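Side-chain contacts in haloacid dehalogenase-like hydrolase (Bacteroides thetaiotaomicron, PDB 4JB3), which dephosphorylates D-ribitol-5-phosphate and D-ribitol-1-phosphate, and also 5-amino-6-(5-phospho-D-ribitylamino)uracil, as a magnesium-dependent phosphatase of the HAD-like superfamily: residues F29-V34 against F135-A140; I35-R40 against L111-Y116; L76-F81 against L93-T98. All coordinates share one frame; numbering follows the deposited sequence. Where two conformers were deposited one is given.

Contact 1. Residues F29-V34 against F135-A140. With NA (sodium ion), chain B.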
loop_
_atom_site.group_PDB
_atom_site.type_symbol
_atom_site.label_atom_id
_atom_site.label_comp_id
_atom_site.label_asym_id
_atom_site.label_seq_id
_atom_site.Cartn_x
_atom_site.Cartn_y
_atom_site.Cartn_z
ATOM N N PHE A 29 -6.399 -1.992 -4.694
ATOM C CA PHE A 29 -6.038 -0.960 -3.728
ATOM C C PHE A 29 -4.535 -0.897 -3.489
ATOM O O PHE A 29 -3.858 -1.926 -3.434
ATOM C CB PHE A 29 -6.645 -1.280 -2.355
ATOM C CG PHE A 29 -8.134 -1.121 -2.269
ATOM C CD1 PHE A 29 -8.713 0.125 -2.057
ATOM C CD2 PHE A 29 -8.958 -2.236 -2.356
ATOM C CE1 PHE A 29 -10.098 0.269 -1.949
ATOM C CE2 PHE A 29 -10.330 -2.106 -2.244
ATOM C CZ PHE A 29 -10.904 -0.848 -2.046
ATOM N N ASP A 30 -4.014 0.308 -3.289
ATOM C CA ASP A 30 -2.711 0.479 -2.665
ATOM C C ASP A 30 -2.888 0.292 -1.151
ATOM O O ASP A 30 -4.020 0.313 -0.641
ATOM C CB ASP A 30 -2.185 1.879 -2.953
ATOM C CG ASP A 30 -0.710 2.027 -2.638
ATOM O OD1 ASP A 30 -0.035 1.018 -2.335
ATOM O OD2 ASP A 30 -0.218 3.162 -2.710
ATOM N N PHE A 31 -1.781 0.093 -0.443
ATOM C CA PHE A 31 -1.804 -0.054 1.012
ATOM C C PHE A 31 -1.612 1.332 1.651
ATOM O O PHE A 31 -2.593 1.978 2.044
ATOM C CB PHE A 31 -0.715 -1.044 1.450
ATOM C CG PHE A 31 -0.683 -1.307 2.933
ATOM C CD1 PHE A 31 -1.768 -1.897 3.570
ATOM C CD2 PHE A 31 0.428 -0.963 3.686
ATOM C CE1 PHE A 31 -1.740 -2.139 4.933
ATOM C CE2 PHE A 31 0.463 -1.210 5.053
ATOM C CZ PHE A 31 -0.629 -1.796 5.672
ATOM N N GLY A 32 -0.372 1.800 1.743
ATOM C CA GLY A 32 -0.111 3.104 2.327
ATOM C C GLY A 32 -0.739 4.226 1.516
ATOM O O GLY A 32 -0.619 4.256 0.284
ATOM N N GLY A 33 -1.410 5.147 2.200
ATOM C CA GLY A 33 -2.058 6.267 1.546
ATOM C C GLY A 33 -3.509 6.002 1.188
ATOM O O GLY A 33 -4.240 6.936 0.852
ATOM N N VAL A 34 -3.917 4.737 1.245
ATOM C CA VAL A 34 -5.273 4.339 0.873
ATOM C C VAL A 34 -5.937 3.551 1.997
ATOM O O VAL A 34 -6.887 4.030 2.628
ATOM C CB VAL A 34 -5.274 3.554 -0.462
ATOM C CG1 VAL A 34 -6.663 3.023 -0.792
ATOM C CG2 VAL A 34 -4.770 4.457 -1.589
ATOM N N PHE A 135 9.464 -5.557 6.302
ATOM C CA PHE A 135 9.271 -5.018 7.644
ATOM C C PHE A 135 7.812 -4.640 7.841
ATOM O O PHE A 135 7.181 -5.006 8.847
ATOM C CB PHE A 135 10.148 -3.789 7.879
ATOM C CG PHE A 135 11.617 -4.075 7.839
ATOM C CD1 PHE A 135 12.276 -4.593 8.953
ATOM C CD2 PHE A 135 12.354 -3.797 6.697
ATOM C CE1 PHE A 135 13.647 -4.856 8.917
ATOM C CE2 PHE A 135 13.732 -4.051 6.653
ATOM C CZ PHE A 135 14.374 -4.590 7.766
ATOM N N VAL A 136 7.280 -3.884 6.890
ATOM C CA VAL A 136 5.896 -3.441 6.970
ATOM C C VAL A 136 4.930 -4.625 6.900
ATOM O O VAL A 136 3.973 -4.707 7.671
ATOM C CB VAL A 136 5.590 -2.420 5.865
ATOM C CG1 VAL A 136 4.101 -2.022 5.869
ATOM C CG2 VAL A 136 6.486 -1.185 6.037
ATOM N N MET A 137 5.196 -5.550 5.988
ATOM C CA MET A 137 4.306 -6.694 5.812
ATOM C C MET A 137 4.328 -7.694 6.974
ATOM O O MET A 137 3.343 -8.396 7.208
ATOM C CB MET A 137 4.564 -7.372 4.464
ATOM C CG MET A 137 4.099 -6.543 3.262
ATOM S SD MET A 137 2.319 -6.193 3.248
ATOM C CE MET A 137 2.312 -4.481 3.742
ATOM N N SER A 138 5.422 -7.755 7.725
ATOM C CA SER A 138 5.427 -8.628 8.895
ATOM C C SER A 138 4.376 -8.189 9.914
ATOM O O SER A 138 3.837 -9.014 10.651
ATOM C CB SER A 138 6.816 -8.706 9.527
ATOM O OG SER A 138 7.164 -7.497 10.165
ATOM N N TRP A 139 4.083 -6.891 9.936
ATOM C CA TRP A 139 2.992 -6.339 10.731
ATOM C C TRP A 139 1.635 -6.486 10.034
ATOM O O TRP A 139 0.697 -7.055 10.598
ATOM C CB TRP A 139 3.262 -4.857 11.043
ATOM C CG TRP A 139 2.026 -4.067 11.378
ATOM C CD1 TRP A 139 1.216 -4.227 12.466
ATOM C CD2 TRP A 139 1.464 -2.987 10.620
ATOM N NE1 TRP A 139 0.184 -3.317 12.430
ATOM C CE2 TRP A 139 0.310 -2.548 11.303
ATOM C CE3 TRP A 139 1.825 -2.353 9.428
ATOM C CZ2 TRP A 139 -0.487 -1.495 10.832
ATOM C CZ3 TRP A 139 1.036 -1.306 8.964
ATOM C CH2 TRP A 139 -0.109 -0.891 9.663
ATOM N N ALA A 140 1.533 -6.000 8.797
ATOM C CA ALA A 140 0.232 -5.955 8.131
ATOM C C ALA A 140 -0.339 -7.346 7.877
ATOM O O ALA A 140 -1.545 -7.568 8.018
ATOM C CB ALA A 140 0.329 -5.169 6.830
HETATM NA NA NA B . 0.244 5.065 -1.613
HETATM O O HOH W 1 1.427 6.918 -0.744
HETATM O O HOH W 2 1.096 5.747 -3.749
#
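Phe31 pushes its ring into helix 134-140 as a knob among Val136, Met137, Trp139 and Ala140. Met137 comes from the opposite direction and lays its methyl CE over one ring face. This is a CH-pi contact, 4.2 Å from CE to the centroid of the Phe31 ring and 22° off the ring normal. The bends of the Met137 chain at chi2 and chi3 turn CE onto that face. Trp139 brings CZ3 to the edge of the Phe31 ring, 3.7 Å from Phe31 CZ. The two rings meet obliquely, with the planes of the Phe31 ring and the six-membered ring of Trp139 at 63°. Ala140 CB also reaches Phe31 CZ, at 3.7 Å. Val136 CG1 comes to 3.8 Å from Phe31 CE2, neither over the face nor at the edge.

Phe31 follows Asp30, probably the catalytic nucleophile as in other HAD phosphatases, directly after strand 26-29. The wide turn at 31-34 is consistent with the squiggle that follows this strand in HAD enzymes. Asp30 OD2 and Gly32 O each bind the sodium ion at 2.2 Å; two waters and Asp194 complete the site. Magnesium probably takes this place in the working enzyme. Asp30 OD1 accepts from Phe31 N at 2.7 Å, with the donor 49° out of the carboxylate plane. The same oxygen meets Ser130 OG and forms a salt bridge with Lys169. These bonds fix the rotation of the carboxylate.

Contact 2. Residues I35-R40 against L111-Y116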
loop_
_atom_site.group_PDB
_atom_site.type_symbol
_atom_site.label_atom_id
_atom_site.label_comp_id
_atom_site.label_asym_id
_atom_site.label_seq_id
_atom_site.Cartn_x
_atom_site.Cartn_y
_atom_site.Cartn_z
ATOM N N ILE A 35 -5.414 2.365 2.282
ATOM C CA ILE A 35 -5.971 1.558 3.371
ATOM C C ILE A 35 -5.499 2.084 4.731
ATOM O O ILE A 35 -6.281 2.154 5.684
ATOM C CB ILE A 35 -5.615 0.077 3.188
ATOM C CG1 ILE A 35 -6.339 -0.465 1.953
ATOM C CG2 ILE A 35 -5.998 -0.729 4.415
ATOM C CD1 ILE A 35 -5.985 -1.896 1.593
ATOM N N VAL A 36 -4.221 2.454 4.816
ATOM C CA VAL A 36 -3.636 3.007 6.035
ATOM C C VAL A 36 -3.008 4.370 5.717
ATOM O O VAL A 36 -2.373 4.528 4.672
ATOM C CB VAL A 36 -2.557 2.057 6.626
ATOM C CG1 VAL A 36 -2.022 2.601 7.931
ATOM C CG2 VAL A 36 -3.131 0.647 6.837
ATOM N N ASP A 37 -3.191 5.352 6.601
ATOM C CA ASP A 37 -2.598 6.679 6.414
ATOM C C ASP A 37 -1.078 6.626 6.443
ATOM O O ASP A 37 -0.492 5.931 7.281
ATOM C CB ASP A 37 -2.964 7.631 7.557
ATOM C CG ASP A 37 -4.439 7.834 7.731
ATOM O OD1 ASP A 37 -5.220 7.413 6.862
ATOM O OD2 ASP A 37 -4.808 8.448 8.759
ATOM N N ILE A 38 -0.446 7.390 5.556
ATOM C CA ILE A 38 1.003 7.626 5.599
ATOM C C ILE A 38 1.271 8.979 6.242
ATOM O O ILE A 38 0.588 9.958 5.942
ATOM C CB ILE A 38 1.607 7.671 4.169
ATOM C CG1 ILE A 38 1.470 6.327 3.472
ATOM C CG2 ILE A 38 3.079 8.102 4.203
ATOM C CD1 ILE A 38 1.987 5.196 4.284
ATOM N N ASP A 39 2.262 9.047 7.129
ATOM C CA ASP A 39 2.743 10.316 7.653
ATOM C C ASP A 39 4.250 10.357 7.434
ATOM O O ASP A 39 5.019 9.804 8.229
ATOM C CB ASP A 39 2.412 10.450 9.140
ATOM C CG ASP A 39 2.722 11.841 9.694
ATOM O OD1 ASP A 39 3.617 12.533 9.165
ATOM O OD2 ASP A 39 2.057 12.249 10.669
ATOM N N ARG A 40 4.673 11.021 6.362
ATOM C CA ARG A 40 6.091 11.051 6.007
ATOM C C ARG A 40 6.924 11.747 7.076
ATOM O O ARG A 40 8.053 11.348 7.325
ATOM C CB ARG A 40 6.308 11.752 4.660
ATOM C CG ARG A 40 7.654 11.418 4.009
ATOM C CD ARG A 40 8.003 12.373 2.867
ATOM N NE ARG A 40 8.362 13.698 3.364
ATOM C CZ ARG A 40 9.609 14.132 3.525
ATOM N NH1 ARG A 40 9.826 15.352 3.989
ATOM N NH2 ARG A 40 10.642 13.360 3.214
ATOM N N LEU A 111 -10.656 1.525 11.029
ATOM C CA LEU A 111 -11.426 0.302 10.894
ATOM C C LEU A 111 -12.658 0.483 10.001
ATOM O O LEU A 111 -13.185 -0.493 9.477
ATOM C CB LEU A 111 -11.809 -0.230 12.280
ATOM C CG LEU A 111 -10.596 -0.640 13.116
ATOM C CD1 LEU A 111 -10.987 -1.019 14.528
ATOM C CD2 LEU A 111 -9.869 -1.779 12.433
ATOM N N ARG A 112 -13.119 1.717 9.807
ATOM C CA ARG A 112 -14.209 1.926 8.857
ATOM C C ARG A 112 -13.797 1.480 7.461
ATOM O O ARG A 112 -14.601 0.939 6.709
ATOM C CB ARG A 112 -14.644 3.391 8.814
ATOM C CG ARG A 112 -15.178 3.915 10.131
ATOM C CD ARG A 112 -15.578 5.377 10.012
ATOM N NE ARG A 112 -14.467 6.225 9.575
ATOM C CZ ARG A 112 -14.578 7.530 9.357
ATOM N NH1 ARG A 112 -15.739 8.144 9.556
ATOM N NH2 ARG A 112 -13.519 8.211 8.942
ATOM N N LYS A 113 -12.542 1.716 7.101
ATOM C CA LYS A 113 -12.070 1.352 5.768
ATOM C C LYS A 113 -11.963 -0.157 5.625
ATOM O O LYS A 113 -12.338 -0.711 4.593
ATOM C CB LYS A 113 -10.733 2.035 5.467
ATOM C CG LYS A 113 -10.891 3.540 5.255
ATOM C CD LYS A 113 -9.546 4.183 4.927
ATOM C CE LYS A 113 -9.712 5.658 4.576
ATOM N NZ LYS A 113 -8.369 6.266 4.286
ATOM N N LEU A 114 -11.454 -0.822 6.657
ATOM C CA LEU A 114 -11.349 -2.279 6.622
ATOM C C LEU A 114 -12.726 -2.918 6.523
ATOM O O LEU A 114 -12.919 -3.854 5.745
ATOM C CB LEU A 114 -10.598 -2.815 7.842
ATOM C CG LEU A 114 -9.113 -2.474 7.897
ATOM C CD1 LEU A 114 -8.451 -3.225 9.042
ATOM C CD2 LEU A 114 -8.427 -2.805 6.568
ATOM N N ASP A 115 -13.695 -2.422 7.295
ATOM C CA ASP A 115 -15.040 -2.976 7.231
ATOM C C ASP A 115 -15.661 -2.759 5.852
ATOM O O ASP A 115 -16.340 -3.643 5.327
ATOM C CB ASP A 115 -15.932 -2.388 8.330
ATOM C CG ASP A 115 -15.607 -2.946 9.703
ATOM O OD1 ASP A 115 -14.776 -3.881 9.810
ATOM O OD2 ASP A 115 -16.202 -2.452 10.686
ATOM N N TYR A 116 -15.412 -1.600 5.261
ATOM C CA TYR A 116 -15.943 -1.300 3.939
ATOM C C TYR A 116 -15.372 -2.283 2.913
ATOM O O TYR A 116 -16.110 -2.831 2.076
ATOM C CB TYR A 116 -15.608 0.147 3.557
ATOM C CG TYR A 116 -16.194 0.591 2.244
ATOM C CD1 TYR A 116 -15.545 0.325 1.044
ATOM C CD2 TYR A 116 -17.406 1.268 2.195
ATOM C CE1 TYR A 116 -16.084 0.735 -0.175
ATOM C CE2 TYR A 116 -17.956 1.687 0.980
ATOM C CZ TYR A 116 -17.285 1.415 -0.196
ATOM O OH TYR A 116 -17.812 1.811 -1.401
HETATM O O HOH W 3 -7.511 6.572 6.886
#
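The chain that follows the probable squiggle turn after Asp30, itself probably the nucleophile, runs past helix 111-120 on its way to helix 40-50, in the place where HAD enzymes carry their flap. Ile35, Asp37, Lys113 and Leu114 make the contact, and no direct hydrogen bond joins the two segments. The apolar part is small. Ile35 CG2 meets Leu114 CD2 at 3.9 Å, and the two side chains cross at about a right angle. CG2 is the Ile35 branch that lies anti to the backbone N, and it is the one that touches the leucine.

The Lys113 chain is fully extended beyond CG, with chi2 to chi4 all close to 180°. The methylene CD passes 3.9 Å from Ile35 O, and NZ ends near Val34 O, Ala216 O and Asp37. The ammonium nitrogen is held mainly by backbone oxygens from outside the two segments. It donates to Ala216 O and to Val34 O. Lys113 thereby links Val34, just before Ile35, with Ala216, and Trp218 packs against its side chain.

Asp37 and Lys113 have opposite charges but form no direct salt bridge. The carboxylate of Asp37 also leans on Asn107, through a weak bond from ND2 to OD2. Its other oxygen, OD1, stays 4.2 Å from Lys113 NZ. Water 3 stands between the two groups. It accepts from Lys113 NZ at 2.8 Å, while its approach to Asp37 OD1, 2.4 Å, is doubtfully short.

Contact 3. Residues L76-F81 against L93-T98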
loop_
_atom_site.group_PDB
_atom_site.type_symbol
_atom_site.label_atom_id
_atom_site.label_comp_id
_atom_site.label_asym_id
_atom_site.label_seq_id
_atom_site.Cartn_x
_atom_site.Cartn_y
_atom_site.Cartn_z
ATOM N N LEU A 76 17.530 -5.824 -2.226
ATOM C CA LEU A 76 18.141 -6.023 -0.920
ATOM C C LEU A 76 17.148 -6.779 -0.055
ATOM O O LEU A 76 15.957 -6.443 -0.026
ATOM C CB LEU A 76 18.449 -4.684 -0.241
ATOM C CG LEU A 76 19.617 -3.843 -0.740
ATOM C CD1 LEU A 76 19.741 -2.601 0.131
ATOM C CD2 LEU A 76 20.915 -4.637 -0.731
ATOM N N SER A 77 17.626 -7.793 0.661
ATOM C CA SER A 77 16.792 -8.444 1.669
ATOM C C SER A 77 16.619 -7.523 2.864
ATOM O O SER A 77 17.317 -6.507 2.980
ATOM C CB SER A 77 17.431 -9.743 2.143
ATOM O OG SER A 77 18.612 -9.475 2.894
ATOM N N ALA A 78 15.694 -7.867 3.754
ATOM C CA ALA A 78 15.509 -7.083 4.968
ATOM C C ALA A 78 16.820 -6.954 5.747
ATOM O O ALA A 78 17.168 -5.869 6.225
ATOM C CB ALA A 78 14.425 -7.690 5.842
ATOM N N ASP A 79 17.550 -8.057 5.867
ATOM C CA ASP A 79 18.808 -8.074 6.609
ATOM C C ASP A 79 19.865 -7.219 5.906
ATOM O O ASP A 79 20.607 -6.475 6.554
ATOM C CB ASP A 79 19.292 -9.522 6.738
ATOM C CG ASP A 79 20.371 -9.703 7.792
ATOM O OD1 ASP A 79 20.388 -8.950 8.794
ATOM O OD2 ASP A 79 21.194 -10.628 7.645
ATOM N N GLU A 80 19.955 -7.333 4.587
ATOM C CA GLU A 80 20.923 -6.539 3.830
ATOM C C GLU A 80 20.630 -5.048 3.951
ATOM O O GLU A 80 21.536 -4.221 4.096
ATOM C CB GLU A 80 20.935 -6.968 2.359
ATOM C CG GLU A 80 21.571 -8.330 2.122
ATOM C CD GLU A 80 21.469 -8.782 0.679
ATOM O OE1 GLU A 80 20.376 -8.653 0.085
ATOM O OE2 GLU A 80 22.485 -9.272 0.138
ATOM N N PHE A 81 19.351 -4.698 3.896
ATOM C CA PHE A 81 18.955 -3.311 4.077
ATOM C C PHE A 81 19.332 -2.823 5.477
ATOM O O PHE A 81 19.860 -1.720 5.648
ATOM C CB PHE A 81 17.450 -3.157 3.844
ATOM C CG PHE A 81 16.916 -1.807 4.232
ATOM C CD1 PHE A 81 16.931 -0.746 3.332
ATOM C CD2 PHE A 81 16.396 -1.596 5.506
ATOM C CE1 PHE A 81 16.453 0.506 3.705
ATOM C CE2 PHE A 81 15.912 -0.357 5.877
ATOM C CZ PHE A 81 15.940 0.697 4.980
ATOM N N LEU A 93 22.288 -1.886 13.607
ATOM C CA LEU A 93 20.885 -1.837 13.974
ATOM C C LEU A 93 20.355 -3.244 14.164
ATOM O O LEU A 93 20.825 -4.182 13.522
ATOM C CB LEU A 93 20.094 -1.158 12.867
ATOM C CG LEU A 93 20.544 0.242 12.465
ATOM C CD1 LEU A 93 19.742 0.693 11.253
ATOM C CD2 LEU A 93 20.346 1.228 13.621
ATOM N N THR A 94 19.375 -3.399 15.051
ATOM C CA THR A 94 18.648 -4.663 15.132
ATOM C C THR A 94 17.500 -4.656 14.136
ATOM O O THR A 94 17.056 -3.591 13.673
ATOM C CB THR A 94 18.061 -4.914 16.522
ATOM O OG1 THR A 94 17.032 -3.952 16.794
ATOM C CG2 THR A 94 19.153 -4.871 17.594
ATOM N N MET A 95 16.981 -5.840 13.838
ATOM C CA MET A 95 15.828 -5.914 12.956
ATOM C C MET A 95 14.636 -5.206 13.567
ATOM O O MET A 95 13.875 -4.550 12.854
ATOM C CB MET A 95 15.482 -7.372 12.642
ATOM C CG MET A 95 16.476 -8.040 11.708
ATOM S SD MET A 95 16.294 -7.355 10.038
ATOM C CE MET A 95 15.000 -8.402 9.398
ATOM N N GLU A 96 14.471 -5.319 14.881
ATOM C CA GLU A 96 13.287 -4.744 15.508
ATOM C C GLU A 96 13.292 -3.219 15.461
ATOM O O GLU A 96 12.257 -2.607 15.233
ATOM C CB GLU A 96 13.106 -5.243 16.938
ATOM C CG GLU A 96 11.798 -4.785 17.583
ATOM C CD GLU A 96 10.556 -5.313 16.873
ATOM O OE1 GLU A 96 10.630 -6.369 16.208
ATOM O OE2 GLU A 96 9.493 -4.667 16.994
ATOM N N GLU A 97 14.444 -2.593 15.658
ATOM C CA GLU A 97 14.417 -1.138 15.607
ATOM C C GLU A 97 14.283 -0.647 14.173
ATOM O O GLU A 97 13.725 0.428 13.938
ATOM C CB GLU A 97 15.609 -0.526 16.314
ATOM C CG GLU A 97 16.907 -0.762 15.633
ATOM C CD GLU A 97 18.057 -0.271 16.481
ATOM O OE1 GLU A 97 19.064 -0.997 16.598
ATOM O OE2 GLU A 97 17.952 0.850 17.036
ATOM N N THR A 98 14.745 -1.451 13.218
ATOM C CA THR A 98 14.592 -1.102 11.811
ATOM C C THR A 98 13.117 -1.216 11.423
ATOM O O THR A 98 12.575 -0.338 10.736
ATOM C CB THR A 98 15.485 -1.981 10.924
ATOM O OG1 THR A 98 16.850 -1.829 11.352
ATOM C CG2 THR A 98 15.370 -1.550 9.461
#
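Met95 reaches across to Ala78 with its methyl group, CE lying 3.7 Å from Ala78 CB. The thioether chain is bent at chi2 (-71°) and chi3 (-86°), which curls CE over to the alanine. The sulfur SD runs near the backbone of Asp79, 4.3 Å from its CA. Deeper in, the Thr98 methyl CG2 meets the edge of the Phe81 ring in its plane, at 3.8 Å from CE2.

The hydroxyl of Thr98 stays within its own helix. OG1 donates to Thr94 O at 2.9 Å, while Thr98 N reaches the same oxygen from the opposite face of the carbonyl plane. Phe135 of helix 134-140 packs on Ala78, Phe81, Met95 and Thr98, and Phe68 meets the Phe81 ring edge-to-face. Asp79 turns its carboxylate to Arg82 in a salt bridge.

Both helices start here, and each start is fixed in the same way. Glu80 N donates to Ser77 OG, and Ser77 N returns a nearly straight bond (176°) to the anti lone pair of Glu80 OE1. Thr94 and Glu97 repeat the exchange. Each pair is a capping box. Helices 78-89 and 95-103 lie between strands 26-29 and 125-130, consistent with a C1-type HAD cap.

Contact 1 is buried, close to the centre of the chain, and is aromatic and apolar beside a metal site. Contact 2 is also buried, but it combines a small methyl contact with an extended lysine whose ammonium group is held by backbone oxygens, with a water between it and Asp37. Contact 3 is partly exposed, lies away from the annotated sites, and joins two helix starts. Contacts 1 and 2 share the turn at 31-35 and its exit: Phe31 O is probably hydrogen-bonded to Val36 N, and Ile38 packs on Gly32 and Gly33. Contacts 1 and 3 meet at Phe135, with centres about 17 Å apart. Contacts 2 and 3 do not touch; their nearest atoms are about 13 Å apart.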